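Local coordinates for Slr1964 protein (Synechocystis sp., PDB 4JDX) that accelerates the return of the orange carotenoid protein from its active red form to its orange form, restoring phycobilisome fluorescence after photoprotective quenching in cyanobacteria, at residues A64-H67 against E68-K72; K57-D60 against F61-K65; F84-L87 against L88-L92. All blocks are in the same frame, centred on the assembly; numbering follows the deposited sequence.

Interaction 1 (A64-H67 against E68-K72); sequences AKRH and EIDGK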
ATOM      1  N   ALA A  64      -2.777  -6.435   2.579  1.00 52.51           N
ATOM      2  CA  ALA A  64      -3.325  -7.752   2.869  1.00 53.68           C
ATOM      3  C   ALA A  64      -2.396  -8.847   2.360  1.00 51.96           C
ATOM      4  O   ALA A  64      -2.061  -9.779   3.092  1.00 57.89           O
ATOM      5  CB  ALA A  64      -4.705  -7.895   2.238  1.00 52.49           C
ATOM      6  N   LYS A  65      -1.981  -8.727   1.104  1.00 47.11           N
ATOM      7  CA  LYS A  65      -1.145  -9.742   0.478  1.00 55.44           C
ATOM      8  C   LYS A  65       0.198  -9.831   1.190  1.00 45.44           C
ATOM      9  O   LYS A  65       0.813 -10.894   1.241  1.00 51.84           O
ATOM     10  CB  LYS A  65      -0.931  -9.434  -1.005  1.00 50.47           C
ATOM     11  CG  LYS A  65      -0.883 -10.673  -1.890  1.00 69.42           C
ATOM     12  CD  LYS A  65      -2.244 -11.352  -1.969  1.00 76.68           C
ATOM     13  CE  LYS A  65      -2.260 -12.477  -2.995  1.00 78.20           C
ATOM     14  NZ  LYS A  65      -1.262 -13.539  -2.688  1.00 88.89           N
ATOM     15  N   ARG A  66       0.645  -8.713   1.750  1.00 45.75           N
ATOM     16  CA  ARG A  66       1.924  -8.673   2.446  1.00 55.12           C
ATOM     17  C   ARG A  66       1.839  -9.386   3.793  1.00 60.01           C
ATOM     18  O   ARG A  66       2.782 -10.060   4.211  1.00 51.53           O
ATOM     19  CB  ARG A  66       2.381  -7.230   2.652  1.00 58.80           C
ATOM     20  CG  ARG A  66       3.714  -7.124   3.362  1.00 54.51           C
ATOM     21  CD  ARG A  66       4.332  -5.748   3.208  1.00 60.49           C
ATOM     22  NE  ARG A  66       5.588  -5.635   3.944  1.00 65.70           N
ATOM     23  CZ  ARG A  66       6.418  -4.599   3.865  1.00 53.82           C
ATOM     24  NH1 ARG A  66       6.136  -3.577   3.071  1.00 67.48           N
ATOM     25  NH2 ARG A  66       7.536  -4.589   4.577  1.00 50.82           N
ATOM     26  N   HIS A  67       0.706  -9.233   4.470  1.00 51.06           N
ATOM     27  CA  HIS A  67       0.507  -9.862   5.770  1.00 63.79           C
ATOM     28  C   HIS A  67       0.314 -11.364   5.597  1.00 54.17           C
ATOM     29  O   HIS A  67       0.793 -12.161   6.403  1.00 51.56           O
ATOM     30  CB  HIS A  67      -0.703  -9.262   6.487  1.00 54.39           C
ATOM     31  CG  HIS A  67      -0.913  -9.803   7.868  1.00 77.51           C
ATOM     32  ND1 HIS A  67      -2.040 -10.509   8.227  1.00 83.07           N
ATOM     33  CD2 HIS A  67      -0.132  -9.752   8.972  1.00 85.08           C
ATOM     34  CE1 HIS A  67      -1.949 -10.864   9.497  1.00 86.04           C
ATOM     35  NE2 HIS A  67      -0.801 -10.417   9.972  1.00 89.31           N
ATOM     36  N   GLU A  68      -0.401 -11.733   4.540  1.00 58.45           N
ATOM     37  CA  GLU A  68      -0.620 -13.129   4.188  1.00 60.83           C
ATOM     38  C   GLU A  68       0.716 -13.833   3.984  1.00 54.75           C
ATOM     39  O   GLU A  68       0.974 -14.891   4.559  1.00 50.70           O
ATOM     40  CB  GLU A  68      -1.438 -13.207   2.897  1.00 61.09           C
ATOM     41  CG  GLU A  68      -1.655 -14.612   2.357  1.00 59.16           C
ATOM     42  CD  GLU A  68      -2.289 -14.611   0.981  1.00 61.20           C
ATOM     43  OE1 GLU A  68      -2.780 -13.546   0.556  1.00 66.83           O
ATOM     44  OE2 GLU A  68      -2.294 -15.672   0.323  1.00 69.61           O
ATOM     45  N   ILE A  69       1.560 -13.221   3.162  1.00 59.82           N
ATOM     46  CA  ILE A  69       2.851 -13.793   2.795  1.00 61.93           C
ATOM     47  C   ILE A  69       3.802 -13.902   3.984  1.00 63.84           C
ATOM     48  O   ILE A  69       4.554 -14.870   4.098  1.00 67.79           O
ATOM     49  CB  ILE A  69       3.520 -12.954   1.688  1.00 59.99           C
ATOM     50  CG1 ILE A  69       2.767 -13.145   0.368  1.00 59.42           C
ATOM     51  CG2 ILE A  69       4.994 -13.330   1.534  1.00 58.13           C
ATOM     52  CD1 ILE A  69       3.265 -12.270  -0.763  1.00 53.92           C
ATOM     53  N   ASP A  70       3.763 -12.911   4.868  1.00 61.97           N
ATOM     54  CA  ASP A  70       4.636 -12.893   6.036  1.00 62.59           C
ATOM     55  C   ASP A  70       4.509 -14.178   6.850  1.00 61.24           C
ATOM     56  O   ASP A  70       5.482 -14.637   7.451  1.00 61.85           O
ATOM     57  CB  ASP A  70       4.314 -11.690   6.927  1.00 74.05           C
ATOM     58  CG  ASP A  70       4.809 -10.377   6.345  1.00 75.08           C
ATOM     59  OD1 ASP A  70       5.715 -10.402   5.486  1.00 76.89           O
ATOM     60  OD2 ASP A  70       4.292  -9.317   6.758  1.00 79.53           O
ATOM     61  N   GLY A  71       3.315 -14.763   6.860  1.00 54.69           N
ATOM     62  CA  GLY A  71       3.049 -15.930   7.682  1.00 64.41           C
ATOM     63  C   GLY A  71       2.572 -17.147   6.909  1.00 66.45           C
ATOM     64  O   GLY A  71       2.121 -18.125   7.506  1.00 63.56           O
ATOM     65  N   LYS A  72       2.680 -17.102   5.584  1.00 53.06           N
ATOM     66  CA  LYS A  72       2.160 -18.177   4.741  1.00 63.67           C
ATOM     67  C   LYS A  72       3.062 -19.410   4.721  1.00 62.70           C
ATOM     68  O   LYS A  72       2.576 -20.539   4.671  1.00 54.83           O
ATOM     69  CB  LYS A  72       1.952 -17.686   3.305  1.00 59.60           C
ATOM     70  CG  LYS A  72       1.611 -18.803   2.331  1.00 60.81           C
ATOM     71  CD  LYS A  72       1.485 -18.298   0.907  1.00 61.02           C
ATOM     72  CE  LYS A  72       0.077 -17.827   0.607  1.00 65.27           C
ATOM     73  NZ  LYS A  72      -0.139 -17.662  -0.854  1.00 62.61           N
TER
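The carboxylate of Glu68 is flanked by two lysines, Lys65 from the preceding helical turn and Lys72 four residues further on, in a salt-bridge network on the last turns of helix 53-70. Lys65 NZ lies 3.6 Å from Glu68 OE1, a long ion pair, while Lys72 NZ makes a weak, charge-assisted hydrogen bond of 3.2 Å to Glu68 OE2. Lys65 is only slightly nearer to OE1 than to OE2. The chains of Lys65 and Glu68 run side by side in the same direction; Glu68 is extended beyond CG, whereas Lys65 is bent at chi2 (69°) and again at chi4, which brings its ammonium alongside the carboxylate, obliquely to its plane. The long aliphatic part of the lysine suits this path, its CD passing 3.4 Å from Glu68 OE1. An alanine in place of Lys65 would probably leave OE1 without its cationic mate and the carboxylate freer to turn. The two ammonium groups are near enough that Glu68, together with Glu34 of helix 17-47 and Glu90, probably offsets their mutual repulsion.

Beneath the charges runs the regular alpha-helical ladder, with Glu68 N bonded to Ala64 O at 2.9 Å. Ile69 is buried against Tyr31 and Glu34 of helix 17-47, as befits a branched apolar residue on the inward side. Arg66 reaches instead to the second subunit, packing on its Trp56, with NH1 weakly hydrogen-bonded to that subunit's His59 ND1 and in a long, weak ion pair with its Asp60. Further along, Asp70 N donates to Arg66 O over 3.1 Å, approaching 32° out of the carbonyl plane.

Interaction 2 (K57-D60 against F61-K65); sequences KLHD and FLSAK
His59 O takes a nearly straight backbone bond in this run of helix 53-70: Ser63 N donates to it over 3.0 Å with an N-H...O angle of 167°. Its neighbour in the ladder is Leu62 N to Leu58 O, also 3.0 Å, and Phe61 N to Lys57 O and Ala64 N to Asp60 O complete an unbroken i to i+4 series. Ser63 is small enough to turn its hydroxyl back along the helix. With OG set beside its own backbone N (chi1 -74°), it comes 3.3 Å from His59 O, a weak bond and not a settled one, since the proton has another acceptor within reach.

A water joins the side chains on this polar flank. It donates to Asp60 OD1 at 3.1 Å and lies equally far from Ser63 OG, to which it is also hydrogen-bonded, so that a carboxylate and a hydroxyl one turn apart are bridged. The same OG sits over one face of the His59 imidazole, 3.8 Å above its plane and displaced toward the rim.

On the apolar side the contact is looser: Leu58 CG and Leu62 CD1 stand 4.5 Å apart, one turn from each other. Separately, Phe61 CB lies 3.3 Å from the carbonyl oxygen Leu58 O. With CG anti to the backbone N (chi1 172°), the Phe61 ring swings away from the preceding turn, where a broad flat side chain can serve contacts between helices.

Helix 17-47 receives these apolar groups: Phe61 packs on its Leu38 and Gln45, Leu58 on Gln45, and Leu62 on Val42. The second subunit's His59 makes a weak hydrogen bond to Ser63 OG and packs on Leu62, and its Arg66 packs on His59, which places this part of helix 53-70 between helix 17-47 and the partner chain.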
ATOM      1  N   LYS A  57      -7.633   0.988  -3.195  1.00 63.59           N
ATOM      2  CA  LYS A  57      -7.918  -0.432  -3.354  1.00 65.29           C
ATOM      3  C   LYS A  57      -6.611  -1.196  -3.501  1.00 54.53           C
ATOM      4  O   LYS A  57      -6.434  -2.267  -2.921  1.00 53.68           O
ATOM      5  CB  LYS A  57      -8.791  -0.671  -4.584  1.00 54.68           C
ATOM      6  CG  LYS A  57     -10.219  -0.193  -4.434  1.00 63.46           C
ATOM      7  CD  LYS A  57     -11.059  -0.596  -5.631  1.00 78.53           C
ATOM      8  CE  LYS A  57     -12.434   0.046  -5.589  1.00 77.63           C
ATOM      9  NZ  LYS A  57     -12.374   1.485  -5.959  1.00 82.46           N
ATOM     10  N   LEU A  58      -5.700  -0.631  -4.285  1.00 55.91           N
ATOM     11  CA  LEU A  58      -4.382  -1.219  -4.488  1.00 49.29           C
ATOM     12  C   LEU A  58      -3.638  -1.272  -3.166  1.00 49.49           C
ATOM     13  O   LEU A  58      -2.995  -2.267  -2.834  1.00 47.01           O
ATOM     14  CB  LEU A  58      -3.585  -0.389  -5.492  1.00 48.62           C
ATOM     15  CG  LEU A  58      -2.097  -0.729  -5.604  1.00 54.30           C
ATOM     16  CD1 LEU A  58      -1.898  -2.153  -6.121  1.00 44.24           C
ATOM     17  CD2 LEU A  58      -1.390   0.291  -6.488  1.00 49.53           C
ATOM     18  N   HIS A  59      -3.727  -0.183  -2.414  1.00 55.11           N
ATOM     19  CA  HIS A  59      -3.090  -0.103  -1.111  1.00 54.20           C
ATOM     20  C   HIS A  59      -3.599  -1.202  -0.185  1.00 59.14           C
ATOM     21  O   HIS A  59      -2.817  -1.869   0.493  1.00 62.53           O
ATOM     22  CB  HIS A  59      -3.356   1.258  -0.481  1.00 49.68           C
ATOM     23  CG  HIS A  59      -2.850   1.374   0.923  1.00 49.99           C
ATOM     24  ND1 HIS A  59      -1.509   1.416   1.225  1.00 51.83           N
ATOM     25  CD2 HIS A  59      -3.509   1.439   2.103  1.00 59.42           C
ATOM     26  CE1 HIS A  59      -1.361   1.514   2.536  1.00 57.02           C
ATOM     27  NE2 HIS A  59      -2.556   1.530   3.091  1.00 61.49           N
ATOM     28  N   ASP A  60      -4.916  -1.383  -0.161  1.00 54.91           N
ATOM     29  CA  ASP A  60      -5.534  -2.401   0.680  1.00 58.48           C
ATOM     30  C   ASP A  60      -5.042  -3.782   0.268  1.00 56.33           C
ATOM     31  O   ASP A  60      -4.765  -4.636   1.111  1.00 63.54           O
ATOM     32  CB  ASP A  60      -7.058  -2.340   0.560  1.00 57.46           C
ATOM     33  CG  ASP A  60      -7.637  -1.046   1.098  1.00 59.43           C
ATOM     34  OD1 ASP A  60      -6.966  -0.381   1.915  1.00 57.80           O
ATOM     35  OD2 ASP A  60      -8.771  -0.699   0.705  1.00 58.05           O
ATOM     36  N   PHE A  61      -4.938  -3.987  -1.040  1.00 58.82           N
ATOM     37  CA  PHE A  61      -4.470  -5.249  -1.600  1.00 57.38           C
ATOM     38  C   PHE A  61      -3.054  -5.580  -1.129  1.00 56.85           C
ATOM     39  O   PHE A  61      -2.792  -6.692  -0.672  1.00 64.72           O
ATOM     40  CB  PHE A  61      -4.524  -5.191  -3.130  1.00 62.64           C
ATOM     41  CG  PHE A  61      -3.888  -6.373  -3.810  1.00 58.34           C
ATOM     42  CD1 PHE A  61      -4.570  -7.567  -3.938  1.00 53.12           C
ATOM     43  CD2 PHE A  61      -2.609  -6.284  -4.328  1.00 57.26           C
ATOM     44  CE1 PHE A  61      -3.985  -8.652  -4.563  1.00 62.29           C
ATOM     45  CE2 PHE A  61      -2.022  -7.364  -4.954  1.00 57.62           C
ATOM     46  CZ  PHE A  61      -2.710  -8.548  -5.072  1.00 48.30           C
ATOM     47  N   LEU A  62      -2.145  -4.614  -1.239  1.00 52.93           N
ATOM     48  CA  LEU A  62      -0.761  -4.801  -0.799  1.00 48.86           C
ATOM     49  C   LEU A  62      -0.672  -5.084   0.695  1.00 45.84           C
ATOM     50  O   LEU A  62       0.059  -5.975   1.125  1.00 57.01           O
ATOM     51  CB  LEU A  62       0.079  -3.565  -1.121  1.00 47.27           C
ATOM     52  CG  LEU A  62       0.666  -3.485  -2.529  1.00 58.80           C
ATOM     53  CD1 LEU A  62       1.160  -2.073  -2.810  1.00 63.68           C
ATOM     54  CD2 LEU A  62       1.791  -4.502  -2.694  1.00 67.96           C
ATOM     55  N   SER A  63      -1.407  -4.306   1.485  1.00 55.92           N
ATOM     56  CA  SER A  63      -1.412  -4.480   2.932  1.00 60.08           C
ATOM     57  C   SER A  63      -1.774  -5.915   3.276  1.00 51.44           C
ATOM     58  O   SER A  63      -1.154  -6.537   4.139  1.00 53.74           O
ATOM     59  CB  SER A  63      -2.419  -3.534   3.588  1.00 65.11           C
ATOM     60  OG  SER A  63      -1.962  -2.185   3.614  1.00 72.42           O
ATOM     61  N   ALA A  64      -2.777  -6.435   2.579  1.00 52.51           N
ATOM     62  CA  ALA A  64      -3.325  -7.752   2.869  1.00 53.68           C
ATOM     63  C   ALA A  64      -2.396  -8.847   2.360  1.00 51.96           C
ATOM     64  O   ALA A  64      -2.061  -9.779   3.092  1.00 57.89           O
ATOM     65  CB  ALA A  64      -4.705  -7.895   2.238  1.00 52.49           C
ATOM     66  N   LYS A  65      -1.981  -8.727   1.104  1.00 47.11           N
ATOM     67  CA  LYS A  65      -1.145  -9.742   0.478  1.00 55.44           C
ATOM     68  C   LYS A  65       0.198  -9.831   1.190  1.00 45.44           C
ATOM     69  O   LYS A  65       0.813 -10.894   1.241  1.00 51.84           O
ATOM     70  CB  LYS A  65      -0.931  -9.434  -1.005  1.00 50.47           C
ATOM     71  CG  LYS A  65      -0.883 -10.673  -1.890  1.00 69.42           C
ATOM     72  CD  LYS A  65      -2.244 -11.352  -1.969  1.00 76.68           C
ATOM     73  CE  LYS A  65      -2.260 -12.477  -2.995  1.00 78.20           C
ATOM     74  NZ  LYS A  65      -1.262 -13.539  -2.688  1.00 88.89           N
TER
HETATM   75  O   HOH W   1      -4.851  -1.059   4.140  1.00 56.41           O

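Interaction 3 (F84-L87 against L88-L92); sequences FAQL and LKEGL
Leu87 O receives the amide of Leu92 at 2.7 Å where helix 80-89 ends in a Schellman motif. Gly91 is the first residue to leave helical geometry, and its positive phi (76°) by itself favours glycine. Before it the regular rungs persist: Leu88 N bonds to Phe84 O and Lys89 N to Ala85 O, and Glu90 N reaches Gln86 O over 2.8 Å.

The side-chain hydrogen bond lies on the outer surface. Gln86 NE2 donates to Glu90 OE2 over 2.8 Å at 170°, almost straight. The acceptor lies in the plane of the Gln86 amide, but the carboxylate is turned 87° to it and is met on its anti side, somewhat out of its plane. A bend at chi2 brings the glutamine amide round to the glutamate one turn on. Glu90 OE1 is held separately by a salt bridge with Lys72.

The apolar contacts face inward. Phe84 meets Phe27 of helix 17-47, and Ala85, small enough for a close helix approach, touches Leu112 of helix 103-114. Leu88 packs on Ile109 and Ala113 of that same helix. Across the cap the side chains of Leu87 and Leu92 cross at about a right angle, with Leu87 CD2 lying 3.8 Å from Leu92 CD1.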
ATOM      1  N   PHE A  84       1.449 -26.811   1.796  1.00 42.48           N
ATOM      2  CA  PHE A  84       1.746 -27.326   0.463  1.00 49.25           C
ATOM      3  C   PHE A  84       0.483 -27.444  -0.383  1.00 44.73           C
ATOM      4  O   PHE A  84       0.480 -27.089  -1.561  1.00 48.77           O
ATOM      5  CB  PHE A  84       2.457 -28.679   0.547  1.00 50.87           C
ATOM      6  CG  PHE A  84       3.938 -28.568   0.778  1.00 49.60           C
ATOM      7  CD1 PHE A  84       4.740 -27.900  -0.128  1.00 43.39           C
ATOM      8  CD2 PHE A  84       4.527 -29.128   1.897  1.00 53.07           C
ATOM      9  CE1 PHE A  84       6.098 -27.791   0.080  1.00 61.56           C
ATOM     10  CE2 PHE A  84       5.888 -29.020   2.107  1.00 47.69           C
ATOM     11  CZ  PHE A  84       6.672 -28.352   1.197  1.00 51.42           C
ATOM     12  N   ALA A  85      -0.590 -27.930   0.231  1.00 54.13           N
ATOM     13  CA  ALA A  85      -1.873 -28.055  -0.448  1.00 55.10           C
ATOM     14  C   ALA A  85      -2.323 -26.698  -0.977  1.00 49.40           C
ATOM     15  O   ALA A  85      -2.772 -26.580  -2.119  1.00 48.13           O
ATOM     16  CB  ALA A  85      -2.916 -28.623   0.503  1.00 55.22           C
ATOM     17  N   GLN A  86      -2.194 -25.673  -0.141  1.00 49.52           N
ATOM     18  CA  GLN A  86      -2.574 -24.316  -0.523  1.00 47.49           C
ATOM     19  C   GLN A  86      -1.712 -23.819  -1.682  1.00 49.24           C
ATOM     20  O   GLN A  86      -2.224 -23.279  -2.664  1.00 51.48           O
ATOM     21  CB  GLN A  86      -2.430 -23.367   0.666  1.00 55.49           C
ATOM     22  CG  GLN A  86      -2.989 -21.976   0.411  1.00 68.23           C
ATOM     23  CD  GLN A  86      -4.502 -21.974   0.246  1.00 79.92           C
ATOM     24  OE1 GLN A  86      -5.189 -22.885   0.710  1.00 74.18           O
ATOM     25  NE2 GLN A  86      -5.026 -20.949  -0.417  1.00 79.02           N
ATOM     26  N   LEU A  87      -0.402 -24.006  -1.557  1.00 47.17           N
ATOM     27  CA  LEU A  87       0.543 -23.619  -2.598  1.00 52.14           C
ATOM     28  C   LEU A  87       0.212 -24.300  -3.918  1.00 51.73           C
ATOM     29  O   LEU A  87       0.314 -23.695  -4.986  1.00 51.23           O
ATOM     30  CB  LEU A  87       1.967 -23.989  -2.182  1.00 43.75           C
ATOM     31  CG  LEU A  87       2.505 -23.259  -0.951  1.00 55.60           C
ATOM     32  CD1 LEU A  87       3.881 -23.794  -0.570  1.00 43.44           C
ATOM     33  CD2 LEU A  87       2.542 -21.748  -1.192  1.00 51.17           C
ATOM     34  N   LEU A  88      -0.186 -25.565  -3.835  1.00 44.55           N
ATOM     35  CA  LEU A  88      -0.539 -26.342  -5.014  1.00 40.86           C
ATOM     36  C   LEU A  88      -1.823 -25.802  -5.628  1.00 45.99           C
ATOM     37  O   LEU A  88      -1.938 -25.666  -6.847  1.00 54.85           O
ATOM     38  CB  LEU A  88      -0.727 -27.808  -4.634  1.00 50.15           C
ATOM     39  CG  LEU A  88      -1.061 -28.766  -5.776  1.00 37.94           C
ATOM     40  CD1 LEU A  88       0.090 -28.849  -6.772  1.00 41.34           C
ATOM     41  CD2 LEU A  88      -1.395 -30.133  -5.209  1.00 50.98           C
ATOM     42  N   LYS A  89      -2.787 -25.491  -4.770  1.00 48.04           N
ATOM     43  CA  LYS A  89      -4.059 -24.945  -5.215  1.00 56.41           C
ATOM     44  C   LYS A  89      -3.859 -23.574  -5.854  1.00 58.61           C
ATOM     45  O   LYS A  89      -4.556 -23.212  -6.802  1.00 56.34           O
ATOM     46  CB  LYS A  89      -5.026 -24.833  -4.036  1.00 64.51           C
ATOM     47  CG  LYS A  89      -6.470 -24.632  -4.452  1.00 75.15           C
ATOM     48  CD  LYS A  89      -7.377 -24.439  -3.255  1.00 75.75           C
ATOM     49  CE  LYS A  89      -8.820 -24.278  -3.693  1.00 86.93           C
ATOM     50  NZ  LYS A  89      -9.674 -23.744  -2.601  1.00 93.18           N
ATOM     51  N   GLU A  90      -2.897 -22.819  -5.331  1.00 47.44           N
ATOM     52  CA  GLU A  90      -2.616 -21.472  -5.818  1.00 48.00           C
ATOM     53  C   GLU A  90      -1.647 -21.479  -7.000  1.00 57.12           C
ATOM     54  O   GLU A  90      -1.337 -20.428  -7.561  1.00 55.50           O
ATOM     55  CB  GLU A  90      -2.049 -20.610  -4.688  1.00 53.30           C
ATOM     56  CG  GLU A  90      -3.043 -20.291  -3.583  1.00 58.67           C
ATOM     57  CD  GLU A  90      -2.440 -19.439  -2.485  1.00 59.18           C
ATOM     58  OE1 GLU A  90      -1.260 -19.053  -2.612  1.00 64.53           O
ATOM     59  OE2 GLU A  90      -3.144 -19.155  -1.495  1.00 64.74           O
ATOM     60  N   GLY A  91      -1.166 -22.661  -7.376  1.00 47.59           N
ATOM     61  CA  GLY A  91      -0.280 -22.789  -8.518  1.00 45.50           C
ATOM     62  C   GLY A  91       1.139 -22.325  -8.233  1.00 49.94           C
ATOM     63  O   GLY A  91       1.918 -22.092  -9.159  1.00 41.40           O
ATOM     64  N   LEU A  92       1.475 -22.195  -6.953  1.00 45.86           N
ATOM     65  CA  LEU A  92       2.804 -21.743  -6.549  1.00 43.16           C
ATOM     66  C   LEU A  92       3.808 -22.896  -6.524  1.00 58.36           C
ATOM     67  O   LEU A  92       5.019 -22.677  -6.522  1.00 48.53           O
ATOM     68  CB  LEU A  92       2.738 -21.054  -5.184  1.00 49.04           C
ATOM     69  CG  LEU A  92       1.997 -19.712  -5.198  1.00 42.76           C
ATOM     70  CD1 LEU A  92       1.928 -19.102  -3.805  1.00 48.28           C
ATOM     71  CD2 LEU A  92       2.654 -18.749  -6.177  1.00 39.74           C
TER

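In the fold
Interactions 1 and 2 are successive parts of helix 53-70, sharing Ala64 and Lys65, with centres 10 Å apart; interaction 3 closes the next helix, 80-89. Interaction 1 is a surface contact ruled by charge, whereas interactions 2 and 3 are partly buried and mix polar flanks with leucine and phenylalanine packing. All three have side chains against helix 17-47. Interactions 1 and 2 also meet the second subunit, but interaction 3 meets helix 103-114 of its own chain instead. Lys72 ties interaction 1 to interaction 3 through a salt bridge to Glu90, while interactions 2 and 3 stay about 6 Å apart at their nearest atoms.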